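Local coordinates for protein glycerophosphodiester phosphodiesterase (Parabacteroides distasonis, PDB 3NO3) that belongs to the glycerophosphodiester phosphodiesterase family of TIM-barrel proteins and carries a magnesium ion in its metal site, at residues Pro164-His178 with Trp188-Trp202. Sequence-based numbering, arbitrary orientation.
Sequences PMELKELGFTGLDYH and WVKDCKVLGMTSNVW
Neighbouring helix-strand units of a TIM barrel meet where strand 174-178 runs parallel to strand 198-202 and helix 164-169 packs beside helix 188-194. The strand axes come within 4.5 Å, and the pairing holds from Gly174-Thr198 to His178-Trp202. Backbone bonds alternate in the parallel pattern, beginning with Thr198 N to Thr173 O and ending with Trp202 N to Tyr177 O.

On the outer, helix-covered side, Pro164 sets CD over one face of the Trp188 indole, 3.5 Å from the centroid of the five-membered ring, a CH-pi contact. Trp188 CZ3, on the six-membered ring, meets Tyr177 CE2 at 3.6 Å with the ring planes 59° apart, while Tyr177 OH bonds to Leu162 O. In the conformer described, one of two, selenomethionine Met197 is bent at chi3; its SE lies 3.9 Å from Pro164 CB and its CE against Leu167 and Phe172. In one of its two conformers Lys168 NZ donates to Leu195 O at 2.7 Å, close to the C=O axis, just before the Schellman turn at Gly196.

Asp176, Asn200 and Trp202 mark the opposite face of the sheet. The Asp176 carboxylate and Asn200 amide stack side by side with planes 10° apart, without hydrogen bonding to each other; Asn200 OD1 bonds instead to Thr222. Trp202 CG sits between its backbone N and carbonyl carbon (chi1 57°), turning the indole back over the neighbouring strand. Trp202 NE1 thereby donates to Asp176 O at 2.9 Å, from above the carbonyl plane, while His178 presents its ring edge to the indole face.

A glycerol, probably a crystallisation additive, lies about 4 Å from the Trp202 side chain and a magnesium ion about 8 Å from it; the NE1 bond and His178 edge probably fix the indole's orientation beside the metal-binding pocket.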
loop_
_atom_site.group_PDB
_atom_site.type_symbol
_atom_site.label_atom_id
_atom_site.label_comp_id
_atom_site.label_asym_id
_atom_site.label_seq_id
_atom_site.Cartn_x
_atom_site.Cartn_y
_atom_site.Cartn_z
ATOM N N PRO A 164 3.479 12.003 14.455
ATOM C CA PRO A 164 2.068 12.154 14.034
ATOM C C PRO A 164 1.583 13.608 13.994
ATOM O O PRO A 164 0.892 13.990 13.049
ATOM C CB PRO A 164 1.322 11.351 15.090
ATOM C CG PRO A 164 2.281 10.273 15.434
ATOM C CD PRO A 164 3.612 10.971 15.502
HETATM N N MSE A 165 1.989 14.402 14.974
HETATM C CA MSE A 165 1.664 15.810 14.989
HETATM C C MSE A 165 2.143 16.497 13.728
HETATM O O MSE A 165 1.366 17.229 13.106
HETATM C CB MSE A 165 2.269 16.470 16.225
HETATM C CG MSE A 165 2.106 17.984 16.321
HETATM SE SE MSE A 165 0.229 18.577 16.245
HETATM C CE MSE A 165 -0.306 17.503 17.774
ATOM N N GLU A 166 3.390 16.235 13.331
ATOM C CA GLU A 166 3.966 16.829 12.126
ATOM C C GLU A 166 3.194 16.374 10.881
ATOM O O GLU A 166 2.870 17.181 10.007
ATOM C CB GLU A 166 5.468 16.476 12.001
ATOM C CG GLU A 166 6.366 17.219 13.015
ATOM C CD GLU A 166 7.802 16.727 13.000
ATOM O OE1 GLU A 166 8.015 15.493 13.016
ATOM O OE2 GLU A 166 8.716 17.578 12.950
ATOM N N LEU A 167 2.862 15.094 10.841
ATOM C CA LEU A 167 2.060 14.572 9.737
ATOM C C LEU A 167 0.652 15.181 9.661
ATOM O O LEU A 167 0.188 15.567 8.563
ATOM C CB LEU A 167 1.987 13.051 9.824
ATOM C CG LEU A 167 3.239 12.210 9.543
ATOM C CD1 LEU A 167 2.943 10.697 9.775
ATOM C CD2 LEU A 167 3.715 12.447 8.099
ATOM N N LYS A 168 -0.006 15.320 10.809
ATOM C CA LYS A 168 -1.362 15.870 10.858
ATOM C C LYS A 168 -1.372 17.288 10.312
ATOM O O LYS A 168 -2.263 17.627 9.571
ATOM C CB LYS A 168 -1.919 15.842 12.288
ATOM C CG LYS A 168 -3.400 16.219 12.424
ATOM C CD LYS A 168 -4.307 15.298 11.693
ATOM C CE LYS A 168 -5.729 15.723 11.905
ATOM N NZ LYS A 168 -6.599 14.556 12.089
ATOM N N GLU A 169 -0.355 18.073 10.675
ATOM C CA GLU A 169 -0.243 19.474 10.226
ATOM C C GLU A 169 -0.153 19.600 8.693
ATOM O O GLU A 169 -0.670 20.566 8.102
ATOM C CB GLU A 169 0.953 20.159 10.884
ATOM C CG GLU A 169 0.945 21.703 10.701
ATOM C CD GLU A 169 2.034 22.401 11.488
ATOM O OE1 GLU A 169 2.828 21.709 12.196
ATOM O OE2 GLU A 169 2.099 23.646 11.393
ATOM N N LEU A 170 0.494 18.626 8.062
ATOM C CA LEU A 170 0.620 18.534 6.585
ATOM C C LEU A 170 -0.639 17.986 5.874
ATOM O O LEU A 170 -0.684 18.000 4.639
ATOM C CB LEU A 170 1.891 17.735 6.180
ATOM C CG LEU A 170 3.227 18.467 6.533
ATOM C CD1 LEU A 170 4.455 17.552 6.471
ATOM C CD2 LEU A 170 3.486 19.688 5.650
ATOM N N GLY A 171 -1.665 17.567 6.627
ATOM C CA GLY A 171 -2.889 16.991 6.041
ATOM C C GLY A 171 -2.860 15.494 5.812
ATOM O O GLY A 171 -3.745 14.953 5.158
ATOM N N PHE A 172 -1.903 14.785 6.395
ATOM C CA PHE A 172 -1.936 13.323 6.322
ATOM C C PHE A 172 -3.071 12.800 7.170
ATOM O O PHE A 172 -3.448 13.443 8.168
ATOM C CB PHE A 172 -0.630 12.716 6.825
ATOM C CG PHE A 172 0.531 12.819 5.852
ATOM C CD1 PHE A 172 1.329 13.949 5.786
ATOM C CD2 PHE A 172 0.799 11.768 4.972
ATOM C CE1 PHE A 172 2.398 14.018 4.879
ATOM C CE2 PHE A 172 1.843 11.849 4.088
ATOM C CZ PHE A 172 2.647 12.953 4.048
ATOM N N THR A 173 -3.618 11.653 6.777
ATOM C CA THR A 173 -4.611 10.962 7.559
ATOM C C THR A 173 -4.029 9.744 8.311
ATOM O O THR A 173 -4.747 9.143 9.093
ATOM C CB THR A 173 -5.800 10.493 6.699
ATOM O OG1 THR A 173 -5.348 9.458 5.834
ATOM C CG2 THR A 173 -6.364 11.649 5.900
ATOM N N GLY A 174 -2.758 9.402 8.095
ATOM C CA GLY A 174 -2.122 8.333 8.832
ATOM C C GLY A 174 -0.613 8.224 8.648
ATOM O O GLY A 174 -0.030 8.970 7.883
ATOM N N LEU A 175 0.013 7.362 9.442
ATOM C CA LEU A 175 1.363 6.904 9.217
ATOM C C LEU A 175 1.316 5.427 8.861
ATOM O O LEU A 175 0.391 4.703 9.253
ATOM C CB LEU A 175 2.257 7.124 10.448
ATOM C CG LEU A 175 2.048 6.462 11.801
ATOM C CD1 LEU A 175 2.467 5.007 11.862
ATOM C CD2 LEU A 175 2.824 7.331 12.877
ATOM N N ASP A 176 2.336 5.009 8.125
ATOM C CA ASP A 176 2.550 3.627 7.709
ATOM C C ASP A 176 4.063 3.383 7.790
ATOM O O ASP A 176 4.789 3.606 6.830
ATOM C CB ASP A 176 1.973 3.437 6.307
ATOM C CG ASP A 176 1.966 2.034 5.851
ATOM O OD1 ASP A 176 2.313 1.102 6.602
ATOM O OD2 ASP A 176 1.491 1.831 4.734
ATOM N N TYR A 177 4.540 3.011 8.973
ATOM C CA TYR A 177 5.956 3.104 9.302
ATOM C C TYR A 177 6.557 1.720 9.580
ATOM O O TYR A 177 5.851 0.802 10.004
ATOM C CB TYR A 177 6.138 4.007 10.510
ATOM C CG TYR A 177 6.074 5.520 10.292
ATOM C CD1 TYR A 177 5.869 6.121 9.018
ATOM C CD2 TYR A 177 6.311 6.376 11.372
ATOM C CE1 TYR A 177 5.868 7.473 8.872
ATOM C CE2 TYR A 177 6.338 7.764 11.207
ATOM C CZ TYR A 177 6.129 8.298 9.952
ATOM O OH TYR A 177 6.170 9.628 9.783
ATOM N N HIS A 178 7.860 1.589 9.334
ATOM C CA HIS A 178 8.583 0.340 9.613
ATOM C C HIS A 178 8.465 -0.006 11.096
ATOM O O HIS A 178 8.467 0.871 11.937
ATOM C CB HIS A 178 10.055 0.451 9.178
ATOM C CG HIS A 178 10.827 -0.830 9.286
ATOM N ND1 HIS A 178 11.823 -1.009 10.217
ATOM C CD2 HIS A 178 10.757 -1.984 8.580
ATOM C CE1 HIS A 178 12.331 -2.225 10.082
ATOM N NE2 HIS A 178 11.710 -2.831 9.086
ATOM N N TRP A 188 4.009 6.952 19.491
ATOM C CA TRP A 188 3.411 7.446 18.250
ATOM C C TRP A 188 2.063 6.791 17.888
ATOM O O TRP A 188 1.198 7.463 17.321
ATOM C CB TRP A 188 4.426 7.382 17.110
ATOM C CG TRP A 188 5.463 8.460 17.130
ATOM C CD1 TRP A 188 5.557 9.539 17.991
ATOM C CD2 TRP A 188 6.506 8.627 16.177
ATOM N NE1 TRP A 188 6.612 10.331 17.639
ATOM C CE2 TRP A 188 7.213 9.801 16.525
ATOM C CE3 TRP A 188 6.929 7.889 15.067
ATOM C CZ2 TRP A 188 8.324 10.252 15.805
ATOM C CZ3 TRP A 188 8.036 8.347 14.337
ATOM C CH2 TRP A 188 8.710 9.533 14.707
ATOM N N VAL A 189 1.856 5.518 18.222
ATOM C CA VAL A 189 0.558 4.895 17.905
ATOM C C VAL A 189 -0.604 5.562 18.672
ATOM O O VAL A 189 -1.612 5.940 18.071
ATOM C CB VAL A 189 0.622 3.345 18.089
ATOM C CG1 VAL A 189 -0.748 2.703 17.945
ATOM C CG2 VAL A 189 1.550 2.787 17.030
ATOM N N LYS A 190 -0.400 5.780 19.971
ATOM C CA LYS A 190 -1.340 6.509 20.823
ATOM C C LYS A 190 -1.572 7.927 20.291
ATOM O O LYS A 190 -2.725 8.361 20.195
ATOM C CB LYS A 190 -0.820 6.536 22.272
ATOM C CG LYS A 190 -1.654 7.391 23.256
ATOM C CD LYS A 190 -1.160 7.260 24.736
ATOM C CE LYS A 190 -0.081 8.310 25.123
ATOM N N ASP A 191 -0.501 8.645 19.945
ATOM C CA ASP A 191 -0.646 9.996 19.371
ATOM C C ASP A 191 -1.534 9.977 18.124
ATOM O O ASP A 191 -2.344 10.887 17.977
ATOM C CB ASP A 191 0.686 10.640 18.963
ATOM C CG ASP A 191 1.610 10.974 20.131
ATOM O OD1 ASP A 191 1.234 10.931 21.324
ATOM O OD2 ASP A 191 2.764 11.304 19.780
ATOM N N CYS A 192 -1.399 8.957 17.246
ATOM C CA CYS A 192 -2.271 8.874 16.057
ATOM C C CYS A 192 -3.723 8.798 16.468
ATOM O O CYS A 192 -4.544 9.493 15.870
ATOM C CB CYS A 192 -1.977 7.689 15.121
ATOM S SG CYS A 192 -0.440 7.782 14.238
ATOM N N LYS A 193 -4.030 7.959 17.456
ATOM C CA LYS A 193 -5.391 7.844 17.994
ATOM C C LYS A 193 -5.894 9.224 18.467
ATOM O O LYS A 193 -6.946 9.670 18.042
ATOM C CB LYS A 193 -5.453 6.809 19.118
ATOM C CG LYS A 193 -6.852 6.444 19.696
ATOM C CD LYS A 193 -6.759 5.902 21.141
ATOM N N VAL A 194 -5.098 9.905 19.281
ATOM C CA VAL A 194 -5.472 11.213 19.831
ATOM C C VAL A 194 -5.725 12.227 18.704
ATOM O O VAL A 194 -6.703 12.994 18.761
ATOM C CB VAL A 194 -4.414 11.710 20.844
ATOM C CG1 VAL A 194 -4.732 13.126 21.314
ATOM C CG2 VAL A 194 -4.336 10.721 22.057
ATOM N N LEU A 195 -4.886 12.161 17.661
ATOM C CA LEU A 195 -4.986 13.043 16.492
ATOM C C LEU A 195 -6.043 12.669 15.432
ATOM O O LEU A 195 -6.189 13.396 14.451
ATOM C CB LEU A 195 -3.595 13.202 15.847
ATOM C CG LEU A 195 -2.598 14.104 16.582
ATOM C CD1 LEU A 195 -1.157 13.739 16.162
ATOM C CD2 LEU A 195 -2.927 15.581 16.290
ATOM N N GLY A 196 -6.814 11.603 15.634
ATOM C CA GLY A 196 -7.785 11.172 14.640
ATOM C C GLY A 196 -7.178 10.626 13.341
ATOM O O GLY A 196 -7.805 10.725 12.287
HETATM N N MSE A 197 -5.977 10.053 13.430
HETATM C CA MSE A 197 -5.256 9.476 12.294
HETATM C C MSE A 197 -5.174 7.979 12.500
HETATM O O MSE A 197 -5.322 7.518 13.602
HETATM C CB MSE A 197 -3.800 9.964 12.217
HETATM C CG MSE A 197 -3.538 11.302 12.752
HETATM SE SE MSE A 197 -1.694 11.776 12.598
HETATM C CE MSE A 197 -1.776 12.009 10.659
ATOM N N THR A 198 -4.873 7.254 11.437
ATOM C CA THR A 198 -4.570 5.809 11.510
ATOM C C THR A 198 -3.056 5.484 11.627
ATOM O O THR A 198 -2.185 6.258 11.187
ATOM C CB THR A 198 -5.181 5.031 10.356
ATOM O OG1 THR A 198 -4.598 5.452 9.110
ATOM C CG2 THR A 198 -6.681 5.238 10.376
ATOM N N SER A 199 -2.769 4.338 12.236
ATOM C CA SER A 199 -1.404 3.825 12.335
ATOM C C SER A 199 -1.350 2.497 11.575
ATOM O O SER A 199 -2.234 1.665 11.740
ATOM C CB SER A 199 -1.011 3.649 13.797
ATOM O OG SER A 199 -1.917 2.834 14.478
ATOM N N ASN A 200 -0.338 2.328 10.738
ATOM C CA ASN A 200 -0.112 1.090 9.942
ATOM C C ASN A 200 1.372 0.753 10.134
ATOM O O ASN A 200 2.197 1.670 10.346
ATOM C CB ASN A 200 -0.508 1.373 8.491
ATOM C CG ASN A 200 -0.468 0.154 7.545
ATOM O OD1 ASN A 200 -0.086 -0.981 7.888
ATOM N ND2 ASN A 200 -0.899 0.427 6.315
ATOM N N VAL A 201 1.693 -0.550 10.165
ATOM C CA VAL A 201 3.062 -0.984 10.376
ATOM C C VAL A 201 3.448 -2.031 9.316
ATOM O O VAL A 201 2.634 -2.876 8.974
ATOM C CB VAL A 201 3.283 -1.510 11.825
ATOM C CG1 VAL A 201 2.409 -2.763 12.150
ATOM C CG2 VAL A 201 4.764 -1.765 12.080
ATOM N N TRP A 202 4.679 -1.942 8.802
ATOM C CA TRP A 202 5.164 -2.852 7.734
ATOM C C TRP A 202 6.585 -3.369 8.031
ATOM O O TRP A 202 7.277 -2.755 8.844
ATOM C CB TRP A 202 5.154 -2.151 6.359
ATOM C CG TRP A 202 5.957 -0.882 6.268
ATOM C CD1 TRP A 202 5.512 0.385 6.482
ATOM C CD2 TRP A 202 7.345 -0.757 5.913
ATOM N NE1 TRP A 202 6.518 1.282 6.328
ATOM C CE2 TRP A 202 7.659 0.617 5.958
ATOM C CE3 TRP A 202 8.350 -1.674 5.541
ATOM C CZ2 TRP A 202 8.950 1.112 5.674
ATOM C CZ3 TRP A 202 9.633 -1.180 5.243
ATOM C CH2 TRP A 202 9.924 0.197 5.331
HETATM O O HOH W 1 3.122 13.427 17.651
HETATM O O HOH W 2 -2.112 4.450 8.402
#